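Local coordinates for protein L-amino acid deaminase (Proteus vulgaris, PDB 5I39) that probably catalyses the oxidative deamination of L-amino acids as a membrane-bound flavoenzyme that carries FAD, at residues A[39-44]-A[230-235]; A[63-68]-A[200-205]. All coordinates share one frame; numbering follows the deposited sequence.

In the fold
Contacts 1 and 2 join four neighbouring strands of one Rossmann-type sheet, in the order 203-205, 63-66, 40-43, 235-237, and the two middle strands are hydrogen-bonded to each other. Both contacts are largely buried, but contact 2 reaches the edge of the sheet, where G201 and R203 are exposed. Contact 2 is a regular parallel pairing with four backbone bonds, whereas contact 1, which takes the chain from strand 228-231 of a small antiparallel sheet into strand 235-237, has one such bond and is completed by a turn, a water and apolar packing of V41. Both lead to FAD, contact 1 with V43 and G44, contact 2 with charged side chains as well. In sequence, contact 2 is nested inside contact 1.

Contact 1 (A[39-44]-A[230-235]); sequences DVVVVG and IKTSQV. With FAD (flavin-adenine dinucleotide), chain B.
The FAD-binding Rossmann fold opens with strand 40-43, where V41 pairs in parallel with V235, the first residue of strand 235-237. V41 N donates to Q234 O at 3.0 Å, nearly straight at 165°. The return contact is of the CA-H...O kind, with V235 CA 3.2 Å from V41 O. On the apolar side one methyl carries the packing: V41 CG2 meets T232 CG2 at 3.6 Å and, in one of two modelled conformers, I230 CG2 at 3.7 Å. T232 serves two roles. Its methyl packs on the valine, while OG1, anti to the backbone N (chi1 -169°), donates to A38 O and accepts from Q234 N at 3.3 Å, closing an ST turn. A water extends the link beside this turn, donating to D39 O at 2.8 Å and accepting from S233 N at 2.9 Å. Farther along, V43 CG1 lies 3.5 Å from C6A of the adenine, and G44, probably the first glycine of the dinucleotide-binding GxGxxG motif, brings its CA close to the ribose O4B. Strand 63-66 bonds to the other edge of 40-43, V223 of strand 219-225 packs on V41, I230 and V235, and L391 of helix 376-392 touches V40 and Q234.

Contact 2 (A[63-68]-A[200-205]); sequences VVIVEK and MGVRIY. With FAD (flavin-adenine dinucleotide), chain B.
I65 and I204 lie side by side and point the same way, registered across two parallel strands of the Rossmann sheet. Their first torsions match (chi1 -55° and -52°), setting each CG1 anti to its carbonyl carbon, and I65 CD1 comes to 4.0 Å from I204 CG1. V202 joins this face obliquely, its CG1 3.8 Å from I65 CG1, and V57 of helix 47-58 touches V202. On the other face V64 meets Y205 at the ring edge, with V64 CG1 near the ring plane and 3.7 Å from CD2. Between the faces run four backbone bonds: R203 N to V63 O, I65 N to R203 O, Y205 N to I65 O, and E67 N to Y205 O at 2.8 Å. The last holds the backbone of E67 where the strand delivers it to FAD. A bend at chi2 (56°) brings CD of E67 toward the adenosine ribose, where E67 OE1 accepts from FAD O3B at 2.7 Å and E67 OE2 from FAD O2B at 2.7 Å. A45 N bonds OE1 and G69 N bonds OE2, which helps to fix the rotation of the group. K68 NZ donates to the same ribose O2B at 3.1 Å and makes a cation-pi contact with W242. At the far end, a water in the plane of the R203 guanidinium accepts from NE at 2.9 Å and donates to V63 O.

Contact 1 (A[39-44]-A[230-235])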
ATOM      1  N   ASP A  39     -13.368   9.052 -20.290  1.00 11.25           N
ATOM      2  CA  ASP A  39     -12.056   9.350 -20.873  1.00 10.94           C
ATOM      3  C   ASP A  39     -11.021   8.290 -20.496  1.00 10.38           C
ATOM      4  O   ASP A  39     -10.168   7.948 -21.309  1.00 10.66           O
ATOM      5  CB  ASP A  39     -11.542  10.730 -20.454  1.00 11.49           C
ATOM      6  CG  ASP A  39     -12.402  11.871 -20.957  1.00 12.26           C
ATOM      7  OD1 ASP A  39     -13.174  11.687 -21.921  1.00 13.65           O
ATOM      8  OD2 ASP A  39     -12.289  12.965 -20.361  1.00 12.76           O
ATOM      9  N   VAL A  40     -11.102   7.783 -19.266  1.00  9.96           N
ATOM     10  CA  VAL A  40     -10.270   6.665 -18.813  1.00  9.90           C
ATOM     11  C   VAL A  40     -11.151   5.701 -18.030  1.00  9.60           C
ATOM     12  O   VAL A  40     -11.960   6.132 -17.207  1.00 10.01           O
ATOM     13  CB  VAL A  40      -9.110   7.117 -17.894  1.00 10.10           C
ATOM     14  CG1 VAL A  40      -8.184   5.944 -17.577  1.00  9.77           C
ATOM     15  CG2 VAL A  40      -8.321   8.254 -18.523  1.00 10.49           C
ATOM     16  N   VAL A  41     -10.988   4.404 -18.291  1.00  9.14           N
ATOM     17  CA  VAL A  41     -11.597   3.366 -17.462  1.00  9.20           C
ATOM     18  C   VAL A  41     -10.492   2.674 -16.672  1.00  9.05           C
ATOM     19  O   VAL A  41      -9.489   2.238 -17.236  1.00  9.31           O
ATOM     20  CB  VAL A  41     -12.413   2.358 -18.293  1.00  9.85           C
ATOM     21  CG1 VAL A  41     -12.960   1.238 -17.413  1.00 10.47           C
ATOM     22  CG2 VAL A  41     -13.558   3.082 -18.990  1.00 10.27           C
ATOM     23  N   VAL A  42     -10.691   2.594 -15.359  1.00  8.79           N
ATOM     24  CA  VAL A  42      -9.750   1.960 -14.447  1.00  8.85           C
ATOM     25  C   VAL A  42     -10.359   0.639 -13.990  1.00  8.95           C
ATOM     26  O   VAL A  42     -11.506   0.599 -13.552  1.00  9.51           O
ATOM     27  CB  VAL A  42      -9.481   2.874 -13.236  1.00  9.01           C
ATOM     28  CG1 VAL A  42      -8.582   2.196 -12.208  1.00  9.30           C
ATOM     29  CG2 VAL A  42      -8.868   4.195 -13.678  1.00  9.40           C
ATOM     30  N   VAL A  43      -9.581  -0.431 -14.114  1.00  8.52           N
ATOM     31  CA  VAL A  43      -9.979  -1.750 -13.632  1.00  8.57           C
ATOM     32  C   VAL A  43      -9.429  -1.928 -12.218  1.00  8.24           C
ATOM     33  O   VAL A  43      -8.216  -2.076 -12.033  1.00  8.45           O
ATOM     34  CB  VAL A  43      -9.451  -2.863 -14.560  1.00  9.07           C
ATOM     35  CG1 VAL A  43      -9.852  -4.240 -14.045  1.00  9.45           C
ATOM     36  CG2 VAL A  43      -9.963  -2.657 -15.981  1.00  9.91           C
ATOM     37  N   GLY A  44     -10.329  -1.905 -11.235  1.00  8.05           N
ATOM     38  CA  GLY A  44      -9.987  -2.148  -9.831  1.00  7.97           C
ATOM     39  C   GLY A  44     -10.114  -0.911  -8.955  1.00  8.05           C
ATOM     40  O   GLY A  44      -9.550   0.143  -9.267  1.00  8.37           O
ATOM     41  N   ILE A 230     -18.356  -0.043 -21.833  1.00 14.76           N
ATOM     42  CA  ILE A 230     -18.152   1.399 -21.704  0.80 14.87           C
ATOM     43  C   ILE A 230     -17.140   1.835 -22.771  1.00 13.87           C
ATOM     44  O   ILE A 230     -16.063   1.245 -22.900  1.00 13.63           O
ATOM     45  CB  ILE A 230     -17.752   1.813 -20.255  0.80 15.79           C
ATOM     46  CG1 ILE A 230     -17.495   3.322 -20.171  0.80 15.83           C
ATOM     47  CG2 ILE A 230     -16.553   1.031 -19.735  0.80 16.30           C
ATOM     48  CD1 ILE A 230     -17.671   3.882 -18.774  0.80 16.39           C
ATOM     49  N   LYS A 231     -17.503   2.866 -23.533  1.00 13.43           N
ATOM     50  CA  LYS A 231     -16.623   3.401 -24.563  1.00 13.57           C
ATOM     51  C   LYS A 231     -15.463   4.176 -23.944  1.00 12.89           C
ATOM     52  O   LYS A 231     -15.670   5.042 -23.100  1.00 13.20           O
ATOM     53  CB  LYS A 231     -17.393   4.318 -25.511  1.00 14.66           C
ATOM     54  CG  LYS A 231     -18.461   3.610 -26.324  1.00 16.84           C
ATOM     55  CD  LYS A 231     -19.224   4.594 -27.197  1.00 19.68           C
ATOM     56  CE  LYS A 231     -20.306   3.907 -28.015  1.00 22.22           C
ATOM     57  NZ  LYS A 231     -19.762   3.086 -29.133  1.00 24.39           N
ATOM     58  N   THR A 232     -14.251   3.847 -24.373  1.00 11.84           N
ATOM     59  CA  THR A 232     -13.043   4.558 -23.956  1.00 11.65           C
ATOM     60  C   THR A 232     -11.894   4.119 -24.844  1.00 11.60           C
ATOM     61  O   THR A 232     -11.967   3.061 -25.469  1.00 12.46           O
ATOM     62  CB  THR A 232     -12.662   4.263 -22.482  1.00 11.30           C
ATOM     63  OG1 THR A 232     -11.645   5.179 -22.055  1.00 11.43           O
ATOM     64  CG2 THR A 232     -12.160   2.814 -22.284  1.00 11.53           C
ATOM     65  N   SER A 233     -10.838   4.927 -24.884  1.00 11.56           N
ATOM     66  CA  SER A 233      -9.585   4.538 -25.539  0.50 11.90           C
ATOM     67  C   SER A 233      -8.399   4.492 -24.575  1.00 11.61           C
ATOM     68  O   SER A 233      -7.266   4.279 -24.998  1.00 12.58           O
ATOM     69  CB  SER A 233      -9.285   5.477 -26.709  0.50 12.71           C
ATOM     70  OG  SER A 233      -8.994   6.786 -26.254  0.50 13.37           O
ATOM     71  N   GLN A 234      -8.662   4.665 -23.276  1.00 11.25           N
ATOM     72  CA  GLN A 234      -7.605   4.717 -22.262  1.00 10.62           C
ATOM     73  C   GLN A 234      -7.993   3.860 -21.071  1.00 10.21           C
ATOM     74  O   GLN A 234      -9.073   4.027 -20.510  1.00 10.57           O
ATOM     75  CB  GLN A 234      -7.348   6.161 -21.833  1.00 10.92           C
ATOM     76  CG  GLN A 234      -6.843   7.028 -22.977  1.00 11.91           C
ATOM     77  CD  GLN A 234      -6.671   8.488 -22.602  1.00 11.66           C
ATOM     78  OE1 GLN A 234      -7.551   9.096 -21.987  1.00 13.42           O
ATOM     79  NE2 GLN A 234      -5.550   9.068 -22.997  1.00 12.06           N
ATOM     80  N   VAL A 235      -7.105   2.938 -20.703  1.00  9.55           N
ATOM     81  CA  VAL A 235      -7.396   1.934 -19.684  1.00  9.47           C
ATOM     82  C   VAL A 235      -6.225   1.808 -18.717  1.00  9.13           C
ATOM     83  O   VAL A 235      -5.070   1.727 -19.135  1.00  9.52           O
ATOM     84  CB  VAL A 235      -7.703   0.555 -20.317  1.00  9.76           C
ATOM     85  CG1 VAL A 235      -8.017  -0.486 -19.246  1.00 10.08           C
ATOM     86  CG2 VAL A 235      -8.872   0.661 -21.289  1.00 10.62           C
TER
HETATM   87  PA  FAD B 501      -6.198  -4.348  -4.318  1.00  8.44           P
HETATM   88  O1A FAD B 501      -6.247  -5.861  -4.078  1.00  9.40           O
HETATM   89  O2A FAD B 501      -6.451  -3.512  -3.078  1.00  8.55           O
HETATM   90  O5B FAD B 501      -7.288  -3.883  -5.378  1.00  8.65           O
HETATM   91  C5B FAD B 501      -7.419  -4.473  -6.663  1.00  9.00           C
HETATM   92  C4B FAD B 501      -8.907  -4.481  -6.959  1.00  9.26           C
HETATM   93  O4B FAD B 501      -9.106  -4.913  -8.320  1.00  9.35           O
HETATM   94  C3B FAD B 501      -9.663  -5.465  -6.064  1.00  9.27           C
HETATM   95  O3B FAD B 501     -10.623  -4.761  -5.277  1.00  9.19           O
HETATM   96  C2B FAD B 501     -10.273  -6.445  -7.078  1.00  9.48           C
HETATM   97  O2B FAD B 501     -11.556  -6.961  -6.676  1.00  9.44           O
HETATM   98  C1B FAD B 501     -10.328  -5.619  -8.349  1.00  9.50           C
HETATM   99  N9A FAD B 501     -10.339  -6.379  -9.603  1.00  9.61           N
HETATM  100  C8A FAD B 501      -9.501  -7.333  -9.959  1.00  9.95           C
HETATM  101  N7A FAD B 501      -9.753  -7.785 -11.205  1.00 10.19           N
HETATM  102  C5A FAD B 501     -10.796  -7.077 -11.619  1.00  9.81           C
HETATM  103  C6A FAD B 501     -11.602  -7.030 -12.836  1.00  9.91           C
HETATM  104  N6A FAD B 501     -11.331  -7.857 -13.866  1.00 10.37           N
HETATM  105  N1A FAD B 501     -12.613  -6.142 -12.908  1.00  9.86           N
HETATM  106  C2A FAD B 501     -12.880  -5.299 -11.902  1.00  9.92           C
HETATM  107  N3A FAD B 501     -12.204  -5.295 -10.747  1.00  9.89           N
HETATM  108  C4A FAD B 501     -11.181  -6.143 -10.582  1.00  9.75           C
HETATM  109  N1  FAD B 501       1.769  -1.894   1.752  1.00  9.02           N
HETATM  110  C2  FAD B 501       2.332  -0.905   2.453  1.00  8.86           C
HETATM  111  O2  FAD B 501       2.661   0.128   1.842  1.00  8.78           O
HETATM  112  N3  FAD B 501       2.543  -1.027   3.786  1.00  8.78           N
HETATM  113  C4  FAD B 501       2.244  -2.118   4.499  1.00  8.97           C
HETATM  114  O4  FAD B 501       2.437  -2.160   5.706  1.00  8.91           O
HETATM  115  C4X FAD B 501       1.642  -3.263   3.801  1.00  9.35           C
HETATM  116  N5  FAD B 501       1.348  -4.443   4.411  1.00  9.57           N
HETATM  117  C5X FAD B 501       0.641  -5.373   3.760  1.00  9.73           C
HETATM  118  C6  FAD B 501       0.136  -6.494   4.422  1.00  9.99           C
HETATM  119  C7  FAD B 501      -0.653  -7.440   3.774  1.00  9.97           C
HETATM  120  C7M FAD B 501      -1.229  -8.616   4.530  1.00 10.31           C
HETATM  121  C8  FAD B 501      -0.955  -7.274   2.345  1.00 10.07           C
HETATM  122  C8M FAD B 501      -1.835  -8.250   1.601  1.00 10.78           C
HETATM  123  C9  FAD B 501      -0.433  -6.165   1.676  1.00  9.78           C
HETATM  124  C9A FAD B 501       0.352  -5.217   2.322  1.00  9.36           C
HETATM  125  N10 FAD B 501       0.875  -4.107   1.648  1.00  9.06           N
HETATM  126  C10 FAD B 501       1.423  -3.043   2.360  1.00  9.12           C
HETATM  127  C1' FAD B 501       0.697  -3.943   0.219  1.00  8.82           C
HETATM  128  C2' FAD B 501      -0.507  -3.154  -0.159  1.00  8.75           C
HETATM  129  O2' FAD B 501      -1.592  -3.537   0.679  1.00  8.78           O
HETATM  130  C3' FAD B 501      -0.794  -3.452  -1.628  1.00  8.58           C
HETATM  131  O3' FAD B 501       0.398  -3.288  -2.441  1.00  8.36           O
HETATM  132  C4' FAD B 501      -1.866  -2.565  -2.215  1.00  8.46           C
HETATM  133  O4' FAD B 501      -3.032  -2.571  -1.370  1.00  8.40           O
HETATM  134  C5' FAD B 501      -2.234  -3.061  -3.602  1.00  8.42           C
HETATM  135  O5' FAD B 501      -3.287  -2.215  -4.068  1.00  8.18           O
HETATM  136  P   FAD B 501      -4.072  -2.629  -5.423  1.00  8.24           P
HETATM  137  O1P FAD B 501      -5.061  -1.536  -5.696  1.00  8.32           O
HETATM  138  O2P FAD B 501      -3.069  -3.032  -6.483  1.00  8.60           O
HETATM  139  O3P FAD B 501      -4.785  -4.032  -5.020  1.00  8.52           O
HETATM  140  O   HOH W   1     -10.746   7.699 -24.006  1.00 13.90           O

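Contact 2 (A[63-68]-A[200-205])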
ATOM      1  N   VAL A  63     -13.303   9.864 -15.372  1.00  9.83           N
ATOM      2  CA  VAL A  63     -12.814   8.542 -14.992  1.00  9.58           C
ATOM      3  C   VAL A  63     -13.946   7.699 -14.435  1.00  9.35           C
ATOM      4  O   VAL A  63     -14.721   8.158 -13.594  1.00  9.95           O
ATOM      5  CB  VAL A  63     -11.681   8.613 -13.946  1.00 10.01           C
ATOM      6  CG1 VAL A  63     -11.154   7.218 -13.631  1.00 10.24           C
ATOM      7  CG2 VAL A  63     -10.539   9.494 -14.437  1.00 10.22           C
ATOM      8  N   VAL A  64     -14.016   6.460 -14.915  1.00  9.50           N
ATOM      9  CA  VAL A  64     -14.870   5.435 -14.341  1.00  9.64           C
ATOM     10  C   VAL A  64     -13.979   4.297 -13.861  1.00  9.46           C
ATOM     11  O   VAL A  64     -13.115   3.832 -14.602  1.00  9.81           O
ATOM     12  CB  VAL A  64     -15.899   4.913 -15.368  1.00 10.14           C
ATOM     13  CG1 VAL A  64     -16.576   3.631 -14.892  1.00 10.86           C
ATOM     14  CG2 VAL A  64     -16.949   5.978 -15.641  1.00 10.61           C
ATOM     15  N   ILE A  65     -14.199   3.857 -12.624  1.00  9.08           N
ATOM     16  CA  ILE A  65     -13.576   2.645 -12.103  1.00  9.04           C
ATOM     17  C   ILE A  65     -14.626   1.544 -12.122  1.00  9.13           C
ATOM     18  O   ILE A  65     -15.759   1.756 -11.678  1.00  9.74           O
ATOM     19  CB  ILE A  65     -13.047   2.794 -10.657  1.00  9.01           C
ATOM     20  CG1 ILE A  65     -12.088   3.985 -10.543  1.00  8.93           C
ATOM     21  CG2 ILE A  65     -12.364   1.498 -10.212  1.00  9.04           C
ATOM     22  CD1 ILE A  65     -11.525   4.219  -9.156  1.00  9.29           C
ATOM     23  N   VAL A  66     -14.237   0.371 -12.612  1.00  9.09           N
ATOM     24  CA  VAL A  66     -15.063  -0.827 -12.483  1.00  9.59           C
ATOM     25  C   VAL A  66     -14.379  -1.777 -11.499  1.00  9.44           C
ATOM     26  O   VAL A  66     -13.166  -2.001 -11.573  1.00  9.61           O
ATOM     27  CB  VAL A  66     -15.392  -1.482 -13.848  1.00 10.29           C
ATOM     28  CG1 VAL A  66     -16.245  -0.532 -14.675  1.00 10.80           C
ATOM     29  CG2 VAL A  66     -14.145  -1.901 -14.618  1.00 10.81           C
ATOM     30  N   GLU A  67     -15.171  -2.295 -10.563  1.00  9.38           N
ATOM     31  CA  GLU A  67     -14.690  -3.096  -9.444  1.00  9.47           C
ATOM     32  C   GLU A  67     -15.576  -4.334  -9.339  1.00  9.81           C
ATOM     33  O   GLU A  67     -16.796  -4.220  -9.191  1.00 10.18           O
ATOM     34  CB  GLU A  67     -14.743  -2.262  -8.156  1.00  9.55           C
ATOM     35  CG  GLU A  67     -14.610  -3.037  -6.849  1.00  9.46           C
ATOM     36  CD  GLU A  67     -13.355  -3.879  -6.774  1.00  9.08           C
ATOM     37  OE1 GLU A  67     -12.249  -3.300  -6.830  1.00  9.24           O
ATOM     38  OE2 GLU A  67     -13.484  -5.119  -6.647  1.00  9.52           O
ATOM     39  N   LYS A  68     -14.960  -5.510  -9.414  1.00 10.00           N
ATOM     40  CA  LYS A  68     -15.697  -6.779  -9.460  1.00 10.21           C
ATOM     41  C   LYS A  68     -16.410  -7.098  -8.142  1.00 10.51           C
ATOM     42  O   LYS A  68     -17.438  -7.769  -8.150  1.00 11.48           O
ATOM     43  CB  LYS A  68     -14.774  -7.937  -9.877  1.00 11.08           C
ATOM     44  CG  LYS A  68     -13.699  -8.310  -8.866  1.00 11.60           C
ATOM     45  CD  LYS A  68     -12.885  -9.516  -9.311  1.00 12.98           C
ATOM     46  CE  LYS A  68     -11.739  -9.817  -8.356  1.00 14.73           C
ATOM     47  NZ  LYS A  68     -12.165  -9.995  -6.937  1.00 18.94           N
HETATM   48  N   MSE A 200     -14.702  13.903  -5.939  1.00  9.57           N
HETATM   49  CA  MSE A 200     -14.020  14.544  -7.071  1.00  9.75           C
HETATM   50  C   MSE A 200     -14.626  14.196  -8.419  1.00 10.44           C
HETATM   51  O   MSE A 200     -14.203  14.744  -9.436  1.00 11.76           O
HETATM   52  CB  MSE A 200     -12.534  14.167  -7.076  1.00 10.15           C
HETATM   53  CG  MSE A 200     -11.749  14.620  -5.840  1.00 10.86           C
HETATM   54 SE   MSE A 200     -11.762  16.567  -5.598  1.00 13.28          SE
HETATM   55  CE  MSE A 200     -13.248  16.678  -4.319  1.00 13.08           C
ATOM     56  N   GLY A 201     -15.611  13.301  -8.449  1.00 10.09           N
ATOM     57  CA  GLY A 201     -16.343  12.970  -9.671  1.00 10.70           C
ATOM     58  C   GLY A 201     -15.941  11.657 -10.316  1.00 10.60           C
ATOM     59  O   GLY A 201     -16.461  11.316 -11.376  1.00 11.06           O
ATOM     60  N   VAL A 202     -15.035  10.906  -9.691  1.00 10.10           N
ATOM     61  CA  VAL A 202     -14.746   9.552 -10.160  1.00  9.73           C
ATOM     62  C   VAL A 202     -15.998   8.719  -9.903  1.00 10.01           C
ATOM     63  O   VAL A 202     -16.535   8.740  -8.799  1.00 10.72           O
ATOM     64  CB  VAL A 202     -13.554   8.906  -9.425  1.00  9.45           C
ATOM     65  CG1 VAL A 202     -13.301   7.500  -9.958  1.00  9.32           C
ATOM     66  CG2 VAL A 202     -12.298   9.753  -9.569  1.00  9.54           C
ATOM     67  N   ARG A 203     -16.479   8.011 -10.918  1.00  9.83           N
ATOM     68  CA  ARG A 203     -17.624   7.122 -10.741  1.00 10.22           C
ATOM     69  C   ARG A 203     -17.111   5.694 -10.627  1.00 10.00           C
ATOM     70  O   ARG A 203     -16.293   5.262 -11.437  1.00 10.89           O
ATOM     71  CB  ARG A 203     -18.633   7.316 -11.868  1.00 11.11           C
ATOM     72  CG  ARG A 203     -19.261   8.704 -11.795  1.00 12.23           C
ATOM     73  CD  ARG A 203     -20.397   8.900 -12.776  1.00 13.72           C
ATOM     74  NE  ARG A 203     -19.925   9.027 -14.151  1.00 14.86           N
ATOM     75  CZ  ARG A 203     -20.720   9.172 -15.213  1.00 16.94           C
ATOM     76  NH1 ARG A 203     -22.045   9.199 -15.075  1.00 18.19           N
ATOM     77  NH2 ARG A 203     -20.186   9.283 -16.425  1.00 19.36           N
ATOM     78  N   ILE A 204     -17.558   4.997  -9.583  1.00  9.81           N
ATOM     79  CA  ILE A 204     -17.018   3.690  -9.215  1.00  9.92           C
ATOM     80  C   ILE A 204     -18.158   2.688  -9.165  1.00 10.23           C
ATOM     81  O   ILE A 204     -19.054   2.802  -8.325  1.00 11.23           O
ATOM     82  CB  ILE A 204     -16.298   3.719  -7.846  1.00 10.13           C
ATOM     83  CG1 ILE A 204     -15.252   4.844  -7.819  1.00  9.81           C
ATOM     84  CG2 ILE A 204     -15.651   2.362  -7.571  1.00 10.14           C
ATOM     85  CD1 ILE A 204     -14.497   5.004  -6.511  1.00 10.89           C
ATOM     86  N   TYR A 205     -18.113   1.700 -10.054  1.00 10.02           N
ATOM     87  CA  TYR A 205     -19.176   0.701 -10.161  1.00 10.70           C
ATOM     88  C   TYR A 205     -18.712  -0.620  -9.576  1.00 10.59           C
ATOM     89  O   TYR A 205     -17.765  -1.232 -10.068  1.00 10.83           O
ATOM     90  CB  TYR A 205     -19.651   0.578 -11.612  1.00 11.16           C
ATOM     91  CG  TYR A 205     -20.227   1.895 -12.047  1.00 11.39           C
ATOM     92  CD1 TYR A 205     -21.557   2.220 -11.781  1.00 12.10           C
ATOM     93  CD2 TYR A 205     -19.420   2.866 -12.630  1.00 11.49           C
ATOM     94  CE1 TYR A 205     -22.074   3.458 -12.125  1.00 12.83           C
ATOM     95  CE2 TYR A 205     -19.923   4.109 -12.969  1.00 12.03           C
ATOM     96  CZ  TYR A 205     -21.251   4.401 -12.717  1.00 12.62           C
ATOM     97  OH  TYR A 205     -21.742   5.638 -13.067  1.00 13.36           O
TER
HETATM   98  PA  FAD B 501      -6.198  -4.348  -4.318  1.00  8.44           P
HETATM   99  O1A FAD B 501      -6.247  -5.861  -4.078  1.00  9.40           O
HETATM  100  O2A FAD B 501      -6.451  -3.512  -3.078  1.00  8.55           O
HETATM  101  O5B FAD B 501      -7.288  -3.883  -5.378  1.00  8.65           O
HETATM  102  C5B FAD B 501      -7.419  -4.473  -6.663  1.00  9.00           C
HETATM  103  C4B FAD B 501      -8.907  -4.481  -6.959  1.00  9.26           C
HETATM  104  O4B FAD B 501      -9.106  -4.913  -8.320  1.00  9.35           O
HETATM  105  C3B FAD B 501      -9.663  -5.465  -6.064  1.00  9.27           C
HETATM  106  O3B FAD B 501     -10.623  -4.761  -5.277  1.00  9.19           O
HETATM  107  C2B FAD B 501     -10.273  -6.445  -7.078  1.00  9.48           C
HETATM  108  O2B FAD B 501     -11.556  -6.961  -6.676  1.00  9.44           O
HETATM  109  C1B FAD B 501     -10.328  -5.619  -8.349  1.00  9.50           C
HETATM  110  N9A FAD B 501     -10.339  -6.379  -9.603  1.00  9.61           N
HETATM  111  C8A FAD B 501      -9.501  -7.333  -9.959  1.00  9.95           C
HETATM  112  N7A FAD B 501      -9.753  -7.785 -11.205  1.00 10.19           N
HETATM  113  C5A FAD B 501     -10.796  -7.077 -11.619  1.00  9.81           C
HETATM  114  C6A FAD B 501     -11.602  -7.030 -12.836  1.00  9.91           C
HETATM  115  N6A FAD B 501     -11.331  -7.857 -13.866  1.00 10.37           N
HETATM  116  N1A FAD B 501     -12.613  -6.142 -12.908  1.00  9.86           N
HETATM  117  C2A FAD B 501     -12.880  -5.299 -11.902  1.00  9.92           C
HETATM  118  N3A FAD B 501     -12.204  -5.295 -10.747  1.00  9.89           N
HETATM  119  C4A FAD B 501     -11.181  -6.143 -10.582  1.00  9.75           C
HETATM  120  N1  FAD B 501       1.769  -1.894   1.752  1.00  9.02           N
HETATM  121  C2  FAD B 501       2.332  -0.905   2.453  1.00  8.86           C
HETATM  122  O2  FAD B 501       2.661   0.128   1.842  1.00  8.78           O
HETATM  123  N3  FAD B 501       2.543  -1.027   3.786  1.00  8.78           N
HETATM  124  C4  FAD B 501       2.244  -2.118   4.499  1.00  8.97           C
HETATM  125  O4  FAD B 501       2.437  -2.160   5.706  1.00  8.91           O
HETATM  126  C4X FAD B 501       1.642  -3.263   3.801  1.00  9.35           C
HETATM  127  N5  FAD B 501       1.348  -4.443   4.411  1.00  9.57           N
HETATM  128  C5X FAD B 501       0.641  -5.373   3.760  1.00  9.73           C
HETATM  129  C6  FAD B 501       0.136  -6.494   4.422  1.00  9.99           C
HETATM  130  C7  FAD B 501      -0.653  -7.440   3.774  1.00  9.97           C
HETATM  131  C7M FAD B 501      -1.229  -8.616   4.530  1.00 10.31           C
HETATM  132  C8  FAD B 501      -0.955  -7.274   2.345  1.00 10.07           C
HETATM  133  C8M FAD B 501      -1.835  -8.250   1.601  1.00 10.78           C
HETATM  134  C9  FAD B 501      -0.433  -6.165   1.676  1.00  9.78           C
HETATM  135  C9A FAD B 501       0.352  -5.217   2.322  1.00  9.36           C
HETATM  136  N10 FAD B 501       0.875  -4.107   1.648  1.00  9.06           N
HETATM  137  C10 FAD B 501       1.423  -3.043   2.360  1.00  9.12           C
HETATM  138  C1' FAD B 501       0.697  -3.943   0.219  1.00  8.82           C
HETATM  139  C2' FAD B 501      -0.507  -3.154  -0.159  1.00  8.75           C
HETATM  140  O2' FAD B 501      -1.592  -3.537   0.679  1.00  8.78           O
HETATM  141  C3' FAD B 501      -0.794  -3.452  -1.628  1.00  8.58           C
HETATM  142  O3' FAD B 501       0.398  -3.288  -2.441  1.00  8.36           O
HETATM  143  C4' FAD B 501      -1.866  -2.565  -2.215  1.00  8.46           C
HETATM  144  O4' FAD B 501      -3.032  -2.571  -1.370  1.00  8.40           O
HETATM  145  C5' FAD B 501      -2.234  -3.061  -3.602  1.00  8.42           C
HETATM  146  O5' FAD B 501      -3.287  -2.215  -4.068  1.00  8.18           O
HETATM  147  P   FAD B 501      -4.072  -2.629  -5.423  1.00  8.24           P
HETATM  148  O1P FAD B 501      -5.061  -1.536  -5.696  1.00  8.32           O
HETATM  149  O2P FAD B 501      -3.069  -3.032  -6.483  1.00  8.60           O
HETATM  150  O3P FAD B 501      -4.785  -4.032  -5.020  1.00  8.52           O
HETATM  151  O   HOH W   2     -17.104   9.494 -14.860  1.00 16.44           O
HETATM  152  O   HOH W   3     -14.928  11.559 -13.711  1.00 17.38           O